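Local coordinates for protein transcriptional regulator (LacI family) (Clostridium acetobutylicum ATCC 824, PDB 3G85) that probably binds regulatory DNA to control transcription, as LacI-family regulators do, with a periplasmic-binding-protein-like core of two lobes, at residues I27-R32 / N226-T231; D55-E60 / A75-Y80; T239-P244 / G274-R279. All coordinates share one frame; numbering follows the deposited sequence.

Overall arrangement
The chain folds into two alpha/beta lobes, one built on the parallel sheet with strand 13-19, the other on the mixed sheet that ends at strand 276-277. Contact 1 is a polar surface contact between the lobes; contacts 2 and 3 are partly buried, contact 2 within the first lobe and contact 3 in the second, where the largely buried strand 239-242 pairs with edge strand 276-277. Asp-242 of contact 3 receives Arg-29 and Arg-228 of contact 1. Contact 2, its centre about 29 Å from that of contact 3, meets contact 1 where Phe-30 packs against Ala-75. Its apolar part is buried and its aromatic pair peripheral, whereas contact 3 relies chiefly on sheet hydrogen bonds.

Contact 1. Residues I27-R32 / N226-T231; sequences ISRFLR and NDREYT
Between the two lobes of the type I periplasmic-binding-protein fold, Arg-29 and Arg-32 of helix 27-40 reach across to Asn-226, Asp-227 and Arg-228 at the start of helix 228-232. The two arginines do different work. Arg-29 lays its aliphatic part against the incoming backbone, with CD 3.6 Å from Asn-226 C, and its chain then bends at chi3 (71°), which turns NE off the line of the methylenes. The guanidinium is held by acidic residues: NE forms a salt bridge with Glu-246, and NH2 one with Asp-242. Arg-228 comes across it at about a right angle, and Arg-29 NH2 lies 3.9 Å from Arg-228 NE. Arg-228 NE also bridges to Asp-242, so that carboxylate probably offsets the repulsion between the two cations. Arg-32, at the exposed margin, sends NH2 to Asp-227 OD2 in a 2.9 Å salt bridge, the guanidinium and carboxylate planes being 75° apart. The other oxygen of Asp-227 serves its own helix as N-cap: OD1 accepts from Glu-229 N at 3.0 Å, a nearly straight bond (166°) arriving on the anti side of the carboxylate. One carboxylate thus ties the lobe-to-lobe salt bridge to a helix start. A water completes the junction, hydrogen-bonded to Ser-28 OG at 3.0 Å and accepting from Asp-227 N at 2.9 Å.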
ATOM      1  N   ILE A  27      -4.614  -9.061  -1.781  1.00 23.25           N
ATOM      2  CA  ILE A  27      -4.206  -9.983  -2.828  1.00 24.04           C
ATOM      3  C   ILE A  27      -5.186  -9.928  -4.016  1.00 24.05           C
ATOM      4  O   ILE A  27      -4.786 -10.106  -5.151  1.00 23.31           O
ATOM      5  CB  ILE A  27      -3.956 -11.403  -2.252  1.00 24.51           C
ATOM      6  CG1 ILE A  27      -2.874 -12.163  -3.067  1.00 28.07           C
ATOM      7  CG2 ILE A  27      -5.236 -12.159  -2.081  1.00 23.13           C
ATOM      8  CD1 ILE A  27      -3.387 -12.853  -4.288  1.00 35.18           C
ATOM      9  N   SER A  28      -6.435  -9.554  -3.758  1.00 24.04           N
ATOM     10  CA  SER A  28      -7.409  -9.473  -4.833  1.00 24.83           C
ATOM     11  C   SER A  28      -7.030  -8.475  -5.943  1.00 22.87           C
ATOM     12  O   SER A  28      -7.299  -8.716  -7.117  1.00 22.83           O
ATOM     13  CB  SER A  28      -8.801  -9.152  -4.264  1.00 25.01           C
ATOM     14  OG  SER A  28      -8.816  -7.861  -3.688  1.00 28.27           O
ATOM     15  N   ARG A  29      -6.423  -7.355  -5.566  1.00 20.93           N
ATOM     16  CA  ARG A  29      -6.022  -6.338  -6.542  1.00 21.20           C
ATOM     17  C   ARG A  29      -4.861  -6.802  -7.386  1.00 20.42           C
ATOM     18  O   ARG A  29      -4.754  -6.475  -8.578  1.00 20.24           O
ATOM     19  CB  ARG A  29      -5.630  -5.053  -5.803  1.00 20.04           C
ATOM     20  CG  ARG A  29      -6.822  -4.482  -4.960  1.00 21.36           C
ATOM     21  CD  ARG A  29      -6.449  -3.110  -4.434  1.00 21.37           C
ATOM     22  NE  ARG A  29      -6.427  -2.125  -5.514  1.00 21.17           N
ATOM     23  CZ  ARG A  29      -6.184  -0.829  -5.325  1.00 20.34           C
ATOM     24  NH1 ARG A  29      -5.881  -0.399  -4.102  1.00 21.15           N
ATOM     25  NH2 ARG A  29      -6.189   0.010  -6.350  1.00 17.17           N
ATOM     26  N   PHE A  30      -3.954  -7.512  -6.747  1.00 21.01           N
ATOM     27  CA  PHE A  30      -2.829  -8.087  -7.473  1.00 22.24           C
ATOM     28  C   PHE A  30      -3.320  -9.108  -8.496  1.00 23.15           C
ATOM     29  O   PHE A  30      -2.924  -9.086  -9.668  1.00 24.48           O
ATOM     30  CB  PHE A  30      -1.918  -8.784  -6.491  1.00 22.83           C
ATOM     31  CG  PHE A  30      -0.879  -7.904  -5.921  1.00 22.27           C
ATOM     32  CD1 PHE A  30       0.382  -7.857  -6.505  1.00 21.83           C
ATOM     33  CD2 PHE A  30      -1.154  -7.136  -4.788  1.00 20.99           C
ATOM     34  CE1 PHE A  30       1.413  -7.046  -5.954  1.00 23.84           C
ATOM     35  CE2 PHE A  30      -0.132  -6.314  -4.216  1.00 24.64           C
ATOM     36  CZ  PHE A  30       1.150  -6.267  -4.829  1.00 23.37           C
ATOM     37  N   LEU A  31      -4.162 -10.019  -8.035  1.00 24.19           N
ATOM     38  CA  LEU A  31      -4.759 -11.018  -8.924  1.00 25.27           C
ATOM     39  C   LEU A  31      -5.554 -10.328 -10.040  1.00 24.79           C
ATOM     40  O   LEU A  31      -5.406 -10.669 -11.209  1.00 25.19           O
ATOM     41  CB  LEU A  31      -5.627 -11.989  -8.112  1.00 25.54           C
ATOM     42  CG  LEU A  31      -6.208 -13.174  -8.893  1.00 27.79           C
ATOM     43  CD1 LEU A  31      -5.046 -13.948  -9.508  1.00 27.04           C
ATOM     44  CD2 LEU A  31      -7.070 -14.071  -8.008  1.00 26.50           C
ATOM     45  N   ARG A  32      -6.384  -9.347  -9.688  1.00 25.22           N
ATOM     46  CA  ARG A  32      -7.161  -8.643 -10.709  1.00 26.13           C
ATOM     47  C   ARG A  32      -6.240  -8.015 -11.726  1.00 26.33           C
ATOM     48  O   ARG A  32      -6.467  -8.156 -12.926  1.00 26.62           O
ATOM     49  CB  ARG A  32      -8.067  -7.567 -10.118  1.00 25.51           C
ATOM     50  CG  ARG A  32      -9.041  -7.032 -11.142  1.00 30.42           C
ATOM     51  CD  ARG A  32      -9.850  -5.835 -10.661  1.00 34.12           C
ATOM     52  NE  ARG A  32     -10.414  -6.005  -9.323  1.00 38.05           N
ATOM     53  CZ  ARG A  32     -11.562  -6.607  -9.027  1.00 43.90           C
ATOM     54  NH1 ARG A  32     -12.316  -7.168  -9.990  1.00 46.03           N
ATOM     55  NH2 ARG A  32     -11.944  -6.668  -7.743  1.00 44.72           N
ATOM     56  N   ASN A 226      -7.089  -1.761  -0.214  1.00 23.75           N
ATOM     57  CA  ASN A 226      -8.017  -2.780  -0.703  1.00 24.53           C
ATOM     58  C   ASN A 226      -8.844  -2.240  -1.869  1.00 23.14           C
ATOM     59  O   ASN A 226      -8.727  -1.070  -2.259  1.00 23.04           O
ATOM     60  CB  ASN A 226      -8.938  -3.309   0.421  1.00 24.47           C
ATOM     61  CG  ASN A 226      -8.166  -4.086   1.504  1.00 29.19           C
ATOM     62  OD1 ASN A 226      -7.297  -4.889   1.214  1.00 32.38           O
ATOM     63  ND2 ASN A 226      -8.485  -3.820   2.758  1.00 35.60           N
ATOM     64  N   ASP A 227      -9.671  -3.103  -2.434  1.00 22.61           N
ATOM     65  CA  ASP A 227     -10.557  -2.765  -3.549  1.00 23.17           C
ATOM     66  C   ASP A 227     -11.237  -1.378  -3.411  1.00 21.73           C
ATOM     67  O   ASP A 227     -11.925  -1.118  -2.441  1.00 21.35           O
ATOM     68  CB  ASP A 227     -11.585  -3.905  -3.634  1.00 24.25           C
ATOM     69  CG  ASP A 227     -12.369  -3.919  -4.915  1.00 32.24           C
ATOM     70  OD1 ASP A 227     -12.838  -2.841  -5.376  1.00 34.47           O
ATOM     71  OD2 ASP A 227     -12.581  -5.060  -5.420  1.00 38.56           O
ATOM     72  N   ARG A 228     -11.000  -0.488  -4.378  1.00 20.86           N
ATOM     73  CA  ARG A 228     -11.556   0.876  -4.404  1.00 21.35           C
ATOM     74  C   ARG A 228     -13.091   0.955  -4.199  1.00 21.25           C
ATOM     75  O   ARG A 228     -13.613   1.981  -3.719  1.00 20.56           O
ATOM     76  CB  ARG A 228     -11.236   1.538  -5.751  1.00 21.42           C
ATOM     77  CG  ARG A 228      -9.750   1.851  -6.005  1.00 21.93           C
ATOM     78  CD  ARG A 228      -9.637   2.602  -7.368  1.00 23.72           C
ATOM     79  NE  ARG A 228      -8.280   3.114  -7.557  1.00 33.81           N
ATOM     80  CZ  ARG A 228      -7.677   3.315  -8.741  1.00 36.91           C
ATOM     81  NH1 ARG A 228      -8.325   3.035  -9.877  1.00 39.29           N
ATOM     82  NH2 ARG A 228      -6.427   3.792  -8.781  1.00 29.99           N
ATOM     83  N   GLU A 229     -13.822  -0.093  -4.573  1.00 21.27           N
ATOM     84  CA  GLU A 229     -15.274  -0.012  -4.467  1.00 22.26           C
ATOM     85  C   GLU A 229     -15.813   0.069  -3.022  1.00 22.19           C
ATOM     86  O   GLU A 229     -16.922   0.586  -2.795  1.00 22.06           O
ATOM     87  CB  GLU A 229     -15.966  -1.152  -5.247  1.00 22.53           C
ATOM     88  CG  GLU A 229     -16.018  -0.833  -6.740  1.00 24.44           C
ATOM     89  CD  GLU A 229     -16.915  -1.750  -7.548  1.00 28.38           C
ATOM     90  OE1 GLU A 229     -17.795  -2.438  -6.982  1.00 26.23           O
ATOM     91  OE2 GLU A 229     -16.712  -1.772  -8.779  1.00 32.07           O
ATOM     92  N   TYR A 230     -15.071  -0.481  -2.059  1.00 22.25           N
ATOM     93  CA  TYR A 230     -15.541  -0.439  -0.669  1.00 23.00           C
ATOM     94  C   TYR A 230     -15.642   0.999  -0.166  1.00 22.83           C
ATOM     95  O   TYR A 230     -16.573   1.365   0.551  1.00 22.91           O
ATOM     96  CB  TYR A 230     -14.674  -1.292   0.256  1.00 23.53           C
ATOM     97  CG  TYR A 230     -14.861  -2.772   0.063  1.00 25.50           C
ATOM     98  CD1 TYR A 230     -16.006  -3.425   0.538  1.00 24.85           C
ATOM     99  CD2 TYR A 230     -13.891  -3.531  -0.580  1.00 24.32           C
ATOM    100  CE1 TYR A 230     -16.186  -4.803   0.356  1.00 26.36           C
ATOM    101  CE2 TYR A 230     -14.059  -4.924  -0.767  1.00 26.66           C
ATOM    102  CZ  TYR A 230     -15.200  -5.538  -0.291  1.00 27.06           C
ATOM    103  OH  TYR A 230     -15.372  -6.887  -0.474  1.00 28.55           O
ATOM    104  N   THR A 231     -14.679   1.825  -0.548  1.00 21.02           N
ATOM    105  CA  THR A 231     -14.704   3.227  -0.127  1.00 20.42           C
ATOM    106  C   THR A 231     -15.506   4.102  -1.114  1.00 21.16           C
ATOM    107  O   THR A 231     -15.940   5.202  -0.750  1.00 20.45           O
ATOM    108  CB  THR A 231     -13.278   3.788   0.024  1.00 19.77           C
ATOM    109  OG1 THR A 231     -12.520   3.486  -1.161  1.00 17.98           O
ATOM    110  CG2 THR A 231     -12.578   3.162   1.261  1.00 19.11           C
TER
HETATM  111  O   HOH W   1      -9.374  -5.855  -1.545  1.00 26.32           O

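Contact 2. Residues D55-E60 / A75-Y80; sequences DCLHLE and ANISNY
Leu-57 and Ile-77 form the buried, tightly packed side of this contact, which joins the turn after strand 46-52 to the start of helix 79-87. Their chains cross at about a right angle, and one methyl of each touches, Leu-57 CD2 lying 3.6 Å from Ile-77 CD1. Tyr-17 and Tyr-52 of the neighbouring strands also touch Leu-57, so the pair belongs to the apolar interior of the first lobe. The solvent side is more open, though its distances are no longer: Tyr-80 is exposed and His-58 partly so. Their rings meet obliquely, planes inclined at 67°, with His-58 CE1 at the edge of the tyrosine ring, 3.5 Å from Tyr-80 CE2. A polar link stands apart from both. Asp-55 OD1, against which Tyr-80 CB rests at 3.4 Å, accepts the hydroxyl proton of Ser-78 OG in a short 2.7 Å bond, met nearly along the C-O axis. Ser-78 is the N-cap of helix 79-87, and its OG in turn accepts from Asp-81 N. The Asp-81 carboxylate, through OD2, accepts from Leu-57 N and so ties the 55-60 turn to the same helix start. Donating to a carboxylate would probably leave the serine oxygen more electron-rich, and hence a better acceptor for the first turn of the helix.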
ATOM      1  N   ASP A  55       9.919 -13.178   6.472  1.00 27.63           N
ATOM      2  CA  ASP A  55      11.347 -13.472   6.676  1.00 27.98           C
ATOM      3  C   ASP A  55      11.839 -14.810   6.131  1.00 28.89           C
ATOM      4  O   ASP A  55      13.004 -15.192   6.368  1.00 30.43           O
ATOM      5  CB  ASP A  55      11.751 -13.303   8.157  1.00 28.05           C
ATOM      6  CG  ASP A  55      11.720 -11.849   8.615  1.00 28.22           C
ATOM      7  OD1 ASP A  55      11.864 -10.915   7.782  1.00 29.23           O
ATOM      8  OD2 ASP A  55      11.555 -11.625   9.823  1.00 29.01           O
ATOM      9  N   CYS A  56      10.996 -15.530   5.387  1.00 27.92           N
ATOM     10  CA  CYS A  56      11.411 -16.823   4.889  1.00 28.42           C
ATOM     11  C   CYS A  56      11.616 -16.875   3.371  1.00 28.40           C
ATOM     12  O   CYS A  56      11.716 -17.953   2.808  1.00 29.38           O
ATOM     13  CB  CYS A  56      10.424 -17.903   5.321  1.00 27.44           C
ATOM     14  SG  CYS A  56      10.311 -18.073   7.121  1.00 30.59           S
ATOM     15  N   LEU A  57      11.724 -15.724   2.721  1.00 28.06           N
ATOM     16  CA  LEU A  57      11.832 -15.725   1.265  1.00 27.59           C
ATOM     17  C   LEU A  57      13.076 -16.504   0.867  1.00 28.64           C
ATOM     18  O   LEU A  57      13.035 -17.319  -0.055  1.00 28.62           O
ATOM     19  CB  LEU A  57      11.893 -14.310   0.686  1.00 26.57           C
ATOM     20  CG  LEU A  57      11.994 -14.270  -0.856  1.00 26.18           C
ATOM     21  CD1 LEU A  57      10.811 -14.935  -1.511  1.00 25.11           C
ATOM     22  CD2 LEU A  57      12.158 -12.813  -1.341  1.00 27.06           C
ATOM     23  N   HIS A  58      14.152 -16.288   1.613  1.00 29.48           N
ATOM     24  CA  HIS A  58      15.430 -16.948   1.343  1.00 31.42           C
ATOM     25  C   HIS A  58      15.384 -18.479   1.251  1.00 31.67           C
ATOM     26  O   HIS A  58      16.208 -19.064   0.565  1.00 31.92           O
ATOM     27  CB  HIS A  58      16.512 -16.456   2.330  1.00 32.60           C
ATOM     28  CG  HIS A  58      16.352 -16.977   3.719  1.00 33.73           C
ATOM     29  ND1 HIS A  58      15.567 -16.351   4.666  1.00 36.07           N
ATOM     30  CD2 HIS A  58      16.884 -18.065   4.324  1.00 35.52           C
ATOM     31  CE1 HIS A  58      15.637 -17.028   5.802  1.00 35.98           C
ATOM     32  NE2 HIS A  58      16.420 -18.080   5.618  1.00 36.61           N
ATOM     33  N   LEU A  59      14.393 -19.119   1.893  1.00 31.08           N
ATOM     34  CA  LEU A  59      14.230 -20.579   1.884  1.00 30.73           C
ATOM     35  C   LEU A  59      13.459 -21.110   0.687  1.00 30.76           C
ATOM     36  O   LEU A  59      13.325 -22.330   0.529  1.00 30.77           O
ATOM     37  CB  LEU A  59      13.491 -21.030   3.160  1.00 31.04           C
ATOM     38  CG  LEU A  59      14.116 -20.607   4.501  1.00 32.96           C
ATOM     39  CD1 LEU A  59      13.208 -20.983   5.664  1.00 33.32           C
ATOM     40  CD2 LEU A  59      15.486 -21.256   4.658  1.00 34.82           C
ATOM     41  N   GLU A  60      12.900 -20.205  -0.127  1.00 30.51           N
ATOM     42  CA  GLU A  60      12.029 -20.592  -1.221  1.00 30.55           C
ATOM     43  C   GLU A  60      12.830 -21.172  -2.378  1.00 31.84           C
ATOM     44  O   GLU A  60      13.727 -20.517  -2.908  1.00 32.22           O
ATOM     45  CB  GLU A  60      11.206 -19.405  -1.698  1.00 28.89           C
ATOM     46  CG  GLU A  60      10.086 -19.007  -0.714  1.00 27.27           C
ATOM     47  CD  GLU A  60       8.999 -20.078  -0.619  1.00 31.21           C
ATOM     48  OE1 GLU A  60       8.714 -20.731  -1.645  1.00 30.24           O
ATOM     49  OE2 GLU A  60       8.455 -20.287   0.482  1.00 29.92           O
ATOM     50  N   ALA A  75       6.005  -9.236  -3.450  1.00 19.65           N
ATOM     51  CA  ALA A  75       4.984  -8.245  -3.074  1.00 21.43           C
ATOM     52  C   ALA A  75       5.396  -7.306  -1.928  1.00 22.83           C
ATOM     53  O   ALA A  75       5.112  -6.101  -1.982  1.00 21.84           O
ATOM     54  CB  ALA A  75       3.668  -8.944  -2.760  1.00 21.13           C
ATOM     55  N   ASN A  76       6.047  -7.855  -0.889  1.00 22.49           N
ATOM     56  CA  ASN A  76       6.462  -7.048   0.259  1.00 24.29           C
ATOM     57  C   ASN A  76       7.697  -7.640   0.910  1.00 24.22           C
ATOM     58  O   ASN A  76       7.583  -8.368   1.912  1.00 23.35           O
ATOM     59  CB  ASN A  76       5.301  -6.918   1.301  1.00 24.78           C
ATOM     60  CG  ASN A  76       5.718  -6.112   2.542  1.00 29.79           C
ATOM     61  OD1 ASN A  76       6.341  -5.048   2.419  1.00 33.53           O
ATOM     62  ND2 ASN A  76       5.392  -6.626   3.738  1.00 29.04           N
ATOM     63  N   ILE A  77       8.875  -7.383   0.330  1.00 23.49           N
ATOM     64  CA  ILE A  77      10.082  -8.025   0.828  1.00 24.45           C
ATOM     65  C   ILE A  77      10.461  -7.425   2.198  1.00 25.53           C
ATOM     66  O   ILE A  77      10.326  -6.215   2.398  1.00 25.26           O
ATOM     67  CB  ILE A  77      11.237  -7.932  -0.204  1.00 22.75           C
ATOM     68  CG1 ILE A  77      12.361  -8.916   0.174  1.00 25.04           C
ATOM     69  CG2 ILE A  77      11.697  -6.441  -0.406  1.00 22.90           C
ATOM     70  CD1 ILE A  77      13.222  -9.350  -0.987  1.00 25.11           C
ATOM     71  N   SER A  78      10.832  -8.281   3.152  1.00 26.39           N
ATOM     72  CA  SER A  78      11.288  -7.806   4.485  1.00 26.78           C
ATOM     73  C   SER A  78      12.743  -7.350   4.402  1.00 27.45           C
ATOM     74  O   SER A  78      13.462  -7.721   3.466  1.00 27.61           O
ATOM     75  CB  SER A  78      11.173  -8.924   5.532  1.00 26.47           C
ATOM     76  OG  SER A  78      12.124  -9.955   5.268  1.00 26.91           O
ATOM     77  N   ASN A  79      13.188  -6.574   5.389  1.00 27.92           N
ATOM     78  CA  ASN A  79      14.589  -6.181   5.478  1.00 29.53           C
ATOM     79  C   ASN A  79      15.528  -7.382   5.521  1.00 29.02           C
ATOM     80  O   ASN A  79      16.521  -7.422   4.802  1.00 30.06           O
ATOM     81  CB  ASN A  79      14.813  -5.291   6.705  1.00 30.45           C
ATOM     82  CG  ASN A  79      14.099  -3.977   6.577  1.00 35.16           C
ATOM     83  OD1 ASN A  79      13.872  -3.498   5.458  1.00 38.78           O
ATOM     84  ND2 ASN A  79      13.669  -3.419   7.701  1.00 38.10           N
ATOM     85  N   TYR A  80      15.152  -8.381   6.316  1.00 29.68           N
ATOM     86  CA  TYR A  80      15.903  -9.612   6.419  1.00 30.07           C
ATOM     87  C   TYR A  80      16.040 -10.302   5.049  1.00 30.18           C
ATOM     88  O   TYR A  80      17.148 -10.649   4.609  1.00 28.95           O
ATOM     89  CB  TYR A  80      15.256 -10.531   7.459  1.00 30.66           C
ATOM     90  CG  TYR A  80      16.110 -11.743   7.688  1.00 32.65           C
ATOM     91  CD1 TYR A  80      17.222 -11.678   8.539  1.00 33.65           C
ATOM     92  CD2 TYR A  80      15.842 -12.936   7.034  1.00 32.99           C
ATOM     93  CE1 TYR A  80      18.031 -12.770   8.738  1.00 34.63           C
ATOM     94  CE2 TYR A  80      16.664 -14.052   7.217  1.00 34.88           C
ATOM     95  CZ  TYR A  80      17.759 -13.944   8.071  1.00 35.28           C
ATOM     96  OH  TYR A  80      18.586 -15.017   8.259  1.00 38.63           O
TER

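Contact 3. Residues T239-P244 / G274-R279; sequences TIVDIP and GPLILR
Residues 239-242 and 276-277 pair as antiparallel strands, Ile-240 with Ile-277 as the hydrogen-bonded pair and Val-241 with Leu-276 as the non-hydrogen-bonded pair. Ile-277 N gives a 2.7 Å bond to Ile-240 O that is nearly straight (177°), while the return bond from Ile-240 N to Ile-277 O is longer, 3.2 Å. Asp-242 N extends the ladder to Pro-275 O, and at its other end a side chain takes over: Thr-239 OG1 accepts from Arg-279 N at 3.0 Å. Thr-239 CG2, anti to the backbone N, meets Leu-276 CD1 at 3.6 Å. That same methyl of Leu-276 lies 3.8 Å from Val-241 CG2, on the face packed against helix 111-124. On the other face Ile-240 and Ile-277 lie side by side, pointing the same way, with Ile-240 CG1 3.9 Å from Ile-277 CB. The Arg-279 guanidinium presents one face to Ile-240 CG1, and its NH1 is hydrogen-bonded to Val-238 O and probably to Thr-231 OG1. Lacking a side chain, Gly-274 can bring its CA within 3.1 Å of Asp-242 O. Strand 239-242 leads out of the second lobe into helix 245-260, and the chain comes back through residues 274-279 from strand 269-272 of the first; such a crossing and return between lobes is typical of the type I periplasmic-binding-protein fold of LacI-family regulators.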
ATOM      1  N   THR A 239     -12.904   9.583   0.855  1.00 22.77           N
ATOM      2  CA  THR A 239     -11.831  10.049  -0.004  1.00 23.02           C
ATOM      3  C   THR A 239     -10.555   9.283   0.268  1.00 21.82           C
ATOM      4  O   THR A 239     -10.181   9.076   1.421  1.00 22.13           O
ATOM      5  CB  THR A 239     -11.595  11.550   0.183  1.00 22.72           C
ATOM      6  OG1 THR A 239     -12.699  12.232  -0.419  1.00 25.24           O
ATOM      7  CG2 THR A 239     -10.266  11.987  -0.483  1.00 23.96           C
ATOM      8  N   ILE A 240      -9.916   8.849  -0.804  1.00 21.12           N
ATOM      9  CA  ILE A 240      -8.674   8.095  -0.686  1.00 20.78           C
ATOM     10  C   ILE A 240      -7.513   8.600  -1.539  1.00 20.90           C
ATOM     11  O   ILE A 240      -7.692   9.260  -2.572  1.00 22.52           O
ATOM     12  CB  ILE A 240      -8.871   6.597  -1.047  1.00 20.18           C
ATOM     13  CG1 ILE A 240      -9.222   6.451  -2.561  1.00 20.24           C
ATOM     14  CG2 ILE A 240      -9.911   5.925  -0.133  1.00 21.90           C
ATOM     15  CD1 ILE A 240      -9.318   4.960  -3.030  1.00 20.65           C
ATOM     16  N   VAL A 241      -6.312   8.267  -1.093  1.00 20.90           N
ATOM     17  CA  VAL A 241      -5.132   8.377  -1.923  1.00 20.90           C
ATOM     18  C   VAL A 241      -4.756   6.903  -2.208  1.00 21.20           C
ATOM     19  O   VAL A 241      -4.440   6.132  -1.291  1.00 20.80           O
ATOM     20  CB  VAL A 241      -3.976   9.165  -1.267  1.00 20.09           C
ATOM     21  CG1 VAL A 241      -2.930   9.444  -2.366  1.00 20.88           C
ATOM     22  CG2 VAL A 241      -4.513  10.494  -0.650  1.00 21.93           C
ATOM     23  N   ASP A 242      -4.899   6.500  -3.462  1.00 21.44           N
ATOM     24  CA  ASP A 242      -4.928   5.075  -3.782  1.00 20.73           C
ATOM     25  C   ASP A 242      -3.570   4.578  -4.179  1.00 20.60           C
ATOM     26  O   ASP A 242      -2.825   5.261  -4.902  1.00 20.47           O
ATOM     27  CB  ASP A 242      -5.932   4.796  -4.919  1.00 21.65           C
ATOM     28  CG  ASP A 242      -6.191   3.319  -5.130  1.00 22.13           C
ATOM     29  OD1 ASP A 242      -6.418   2.592  -4.135  1.00 21.56           O
ATOM     30  OD2 ASP A 242      -6.184   2.870  -6.309  1.00 24.08           O
ATOM     31  N   ILE A 243      -3.231   3.393  -3.696  1.00 19.90           N
ATOM     32  CA  ILE A 243      -2.069   2.688  -4.230  1.00 19.93           C
ATOM     33  C   ILE A 243      -2.615   1.923  -5.453  1.00 19.08           C
ATOM     34  O   ILE A 243      -3.401   1.035  -5.275  1.00 18.03           O
ATOM     35  CB  ILE A 243      -1.521   1.675  -3.255  1.00 20.84           C
ATOM     36  CG1 ILE A 243      -1.167   2.323  -1.921  1.00 19.75           C
ATOM     37  CG2 ILE A 243      -0.242   1.043  -3.831  1.00 19.50           C
ATOM     38  CD1 ILE A 243      -0.571   1.322  -0.907  1.00 22.49           C
ATOM     39  N   PRO A 244      -2.170   2.267  -6.675  1.00 18.77           N
ATOM     40  CA  PRO A 244      -2.727   1.708  -7.932  1.00 19.33           C
ATOM     41  C   PRO A 244      -2.208   0.291  -8.218  1.00 19.21           C
ATOM     42  O   PRO A 244      -1.479   0.036  -9.199  1.00 18.16           O
ATOM     43  CB  PRO A 244      -2.329   2.748  -8.988  1.00 18.26           C
ATOM     44  CG  PRO A 244      -0.965   3.326  -8.428  1.00 18.81           C
ATOM     45  CD  PRO A 244      -1.078   3.244  -6.901  1.00 19.31           C
ATOM     46  N   GLY A 274       0.299   7.849  -6.889  1.00 22.20           N
ATOM     47  CA  GLY A 274      -0.899   7.293  -6.203  1.00 22.47           C
ATOM     48  C   GLY A 274      -1.995   8.351  -6.221  1.00 22.13           C
ATOM     49  O   GLY A 274      -1.805   9.399  -5.620  1.00 22.95           O
ATOM     50  N   PRO A 275      -3.089   8.143  -6.992  1.00 22.81           N
ATOM     51  CA  PRO A 275      -4.028   9.273  -7.197  1.00 23.05           C
ATOM     52  C   PRO A 275      -4.877   9.607  -5.983  1.00 22.97           C
ATOM     53  O   PRO A 275      -5.348   8.692  -5.274  1.00 22.00           O
ATOM     54  CB  PRO A 275      -4.977   8.768  -8.284  1.00 22.83           C
ATOM     55  CG  PRO A 275      -4.994   7.287  -8.081  1.00 24.15           C
ATOM     56  CD  PRO A 275      -3.538   6.938  -7.703  1.00 22.29           C
ATOM     57  N   LEU A 276      -5.105  10.900  -5.762  1.00 22.81           N
ATOM     58  CA  LEU A 276      -6.150  11.303  -4.834  1.00 24.18           C
ATOM     59  C   LEU A 276      -7.500  11.157  -5.513  1.00 24.43           C
ATOM     60  O   LEU A 276      -7.768  11.752  -6.594  1.00 24.99           O
ATOM     61  CB  LEU A 276      -5.924  12.731  -4.318  1.00 24.20           C
ATOM     62  CG  LEU A 276      -7.046  13.401  -3.505  1.00 25.27           C
ATOM     63  CD1 LEU A 276      -7.126  12.833  -2.101  1.00 23.98           C
ATOM     64  CD2 LEU A 276      -6.758  14.893  -3.441  1.00 27.95           C
ATOM     65  N   ILE A 277      -8.359  10.344  -4.912  1.00 23.58           N
ATOM     66  CA  ILE A 277      -9.666  10.072  -5.495  1.00 23.52           C
ATOM     67  C   ILE A 277     -10.703  10.685  -4.579  1.00 23.94           C
ATOM     68  O   ILE A 277     -10.981  10.169  -3.523  1.00 22.01           O
ATOM     69  CB  ILE A 277      -9.909   8.582  -5.707  1.00 23.46           C
ATOM     70  CG1 ILE A 277      -8.768   7.971  -6.545  1.00 23.73           C
ATOM     71  CG2 ILE A 277     -11.305   8.331  -6.352  1.00 21.31           C
ATOM     72  CD1 ILE A 277      -8.915   6.483  -6.858  1.00 24.84           C
ATOM     73  N   LEU A 278     -11.251  11.828  -4.990  1.00 25.00           N
ATOM     74  CA  LEU A 278     -12.241  12.537  -4.169  1.00 26.30           C
ATOM     75  C   LEU A 278     -13.583  11.824  -4.176  1.00 27.48           C
ATOM     76  O   LEU A 278     -14.137  11.495  -5.235  1.00 28.29           O
ATOM     77  CB  LEU A 278     -12.429  13.980  -4.680  1.00 26.00           C
ATOM     78  CG  LEU A 278     -11.214  14.907  -4.741  1.00 27.50           C
ATOM     79  CD1 LEU A 278     -11.595  16.293  -5.307  1.00 30.33           C
ATOM     80  CD2 LEU A 278     -10.578  15.046  -3.381  1.00 27.90           C
ATOM     81  N   ARG A 279     -14.082  11.545  -2.986  1.00 29.39           N
ATOM     82  CA  ARG A 279     -15.395  10.953  -2.819  1.00 31.68           C
ATOM     83  C   ARG A 279     -16.276  11.992  -2.158  1.00 34.63           C
ATOM     84  O   ARG A 279     -15.798  12.786  -1.358  1.00 35.26           O
ATOM     85  CB  ARG A 279     -15.320   9.664  -1.986  1.00 30.60           C
ATOM     86  CG  ARG A 279     -15.221   8.399  -2.822  1.00 28.23           C
ATOM     87  CD  ARG A 279     -13.893   8.317  -3.526  1.00 23.39           C
ATOM     88  NE  ARG A 279     -13.728   7.060  -4.291  1.00 21.59           N
ATOM     89  CZ  ARG A 279     -13.261   5.931  -3.755  1.00 23.42           C
ATOM     90  NH1 ARG A 279     -12.913   5.898  -2.472  1.00 19.77           N
ATOM     91  NH2 ARG A 279     -13.097   4.842  -4.510  1.00 20.18           N
TER